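PDB 1ZPW: CRISPR-associated endonuclease Cas2 2 from Thermus thermophilus, which belongs to the Cas2 family of metal-dependent endoribonucleases and probably works as a homodimer, joined to a Cas1 homodimer, in CRISPR antiviral defence. Local coordinates for residues I12-D15 with T16-V19. Numbering follows the deposited sequence. Where two conformers were deposited one is given.
Sequences IPDD and TRRV
Arg18 reaches back from the first turn of helix 15-26 to Ile12 and Asp15. Its CB rests against Asp14 O (3.4 Å), the carbonyl that also accepts Arg18 N in the first turn of the helix, and its CG lies beside Ile12 CB. With CG anti to the backbone N (chi1 -159°) and a bend at chi3, the chain turns its guanidinium toward the loop. There NE and NH1 take Ile12 O side-on, at 3.0 and 2.8 Å, both within the carbonyl plane; a water joins NE, weakly, to Ile12 N. NH1 and NH2 meet Asp15 OD1 end-on, in a salt bridge with NH2 at 2.9 Å. This oxygen lies in the guanidinium plane, although the carboxylate itself is turned 76° from it. Four hydrogen bonds to two oxygens, with the weak one to water, hold the guanidinium's rotation.

Asp14 is the N-cap: its OD2 accepts Arg17 N at 2.9 Å, nearly straight (165°). Its CB sits over one face of the Arg17 guanidinium, 3.3 Å from CZ. Asp14 OD2 and Arg17 NH1 form a long salt bridge (3.9 Å), of charge alone, since no N-H points at OD2; Arg17 NE instead pairs with Asp62. Ile12 CG2 packs on Arg17 CB. This is a side-chain N-cap on the helix after the first strand of Cas2's ferredoxin-like fold, directly after Asp11, the predicted catalytic magnesium ligand.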
loop_
_atom_site.group_PDB
_atom_site.type_symbol
_atom_site.label_atom_id
_atom_site.label_comp_id
_atom_site.label_asym_id
_atom_site.label_seq_id
_atom_site.Cartn_x
_atom_site.Cartn_y
_atom_site.Cartn_z
ATOM N N ILE A 12 6.545 5.949 7.210
ATOM C CA ILE A 12 6.538 5.484 8.603
ATOM C C ILE A 12 7.958 5.636 9.148
ATOM O O ILE A 12 8.845 4.924 8.715
ATOM C CB ILE A 12 6.123 3.981 8.652
ATOM C CG1 ILE A 12 4.890 3.640 7.791
ATOM C CG2 ILE A 12 6.119 3.424 10.113
ATOM C CD1 ILE A 12 3.645 4.324 8.183
ATOM N N PRO A 13 8.190 6.561 10.049
ATOM C CA PRO A 13 9.572 6.779 10.533
ATOM C C PRO A 13 10.166 5.646 11.329
ATOM O O PRO A 13 11.420 5.429 11.321
ATOM C CB PRO A 13 9.486 8.101 11.325
ATOM C CG PRO A 13 8.027 8.340 11.590
ATOM C CD PRO A 13 7.246 7.573 10.550
ATOM N N ASP A 14 9.303 4.896 12.004
ATOM C CA ASP A 14 9.733 3.823 12.877
ATOM C C ASP A 14 9.962 2.519 12.134
ATOM O O ASP A 14 9.053 2.007 11.445
ATOM C CB ASP A 14 8.709 3.602 13.981
ATOM C CG ASP A 14 9.131 2.507 14.939
ATOM O OD1 ASP A 14 10.045 2.776 15.777
ATOM O OD2 ASP A 14 8.659 1.360 14.939
ATOM N N ASP A 15 11.169 1.956 12.255
ATOM C CA ASP A 15 11.478 0.759 11.459
ATOM C C ASP A 15 10.576 -0.442 11.779
ATOM O O ASP A 15 10.168 -1.165 10.871
ATOM C CB ASP A 15 12.942 0.324 11.655
ATOM C CG ASP A 15 13.940 1.219 10.949
ATOM O OD1 ASP A 15 13.594 2.077 10.097
ATOM O OD2 ASP A 15 15.163 1.099 11.221
ATOM N N THR A 16 10.315 -0.680 13.076
ATOM C CA THR A 16 9.498 -1.817 13.482
ATOM C C THR A 16 8.068 -1.706 12.940
ATOM O O THR A 16 7.553 -2.677 12.396
ATOM C CB THR A 16 9.495 -1.975 15.013
ATOM O OG1 THR A 16 10.823 -2.294 15.458
ATOM C CG2 THR A 16 8.675 -3.187 15.432
ATOM N N ARG A 17 7.452 -0.538 13.089
ATOM C CA ARG A 17 6.114 -0.326 12.527
ATOM C C ARG A 17 6.141 -0.484 11.017
ATOM O O ARG A 17 5.214 -1.042 10.452
ATOM C CB ARG A 17 5.600 1.059 12.862
ATOM C CG ARG A 17 5.314 1.214 14.344
ATOM C CD ARG A 17 4.346 2.328 14.642
ATOM N NE ARG A 17 4.772 3.618 14.108
ATOM C CZ ARG A 17 5.584 4.471 14.742
ATOM N NH1 ARG A 17 6.113 4.159 15.933
ATOM N NH2 ARG A 17 5.895 5.623 14.169
ATOM N N ARG A 18 7.215 -0.033 10.369
ATOM C CA ARG A 18 7.266 -0.126 8.906
ATOM C C ARG A 18 7.342 -1.580 8.439
ATOM O O ARG A 18 6.704 -1.961 7.457
ATOM C CB ARG A 18 8.467 0.639 8.346
ATOM C CG ARG A 18 8.286 1.003 6.844
ATOM C CD ARG A 18 9.569 1.617 6.232
ATOM N NE ARG A 18 10.008 2.688 7.099
ATOM C CZ ARG A 18 11.084 2.643 7.868
ATOM N NH1 ARG A 18 11.309 3.648 8.696
ATOM N NH2 ARG A 18 11.929 1.597 7.811
ATOM N N VAL A 19 8.124 -2.388 9.160
ATOM C CA VAL A 19 8.263 -3.803 8.821
ATOM C C VAL A 19 6.886 -4.464 8.974
ATOM O O VAL A 19 6.457 -5.230 8.108
ATOM C CB VAL A 19 9.276 -4.505 9.766
ATOM C CG1 VAL A 19 9.140 -5.995 9.609
ATOM C CG2 VAL A 19 10.701 -4.051 9.394
HETATM O O HOH W 1 8.303 4.602 5.192
HETATM O O HOH W 2 11.952 0.268 15.405
#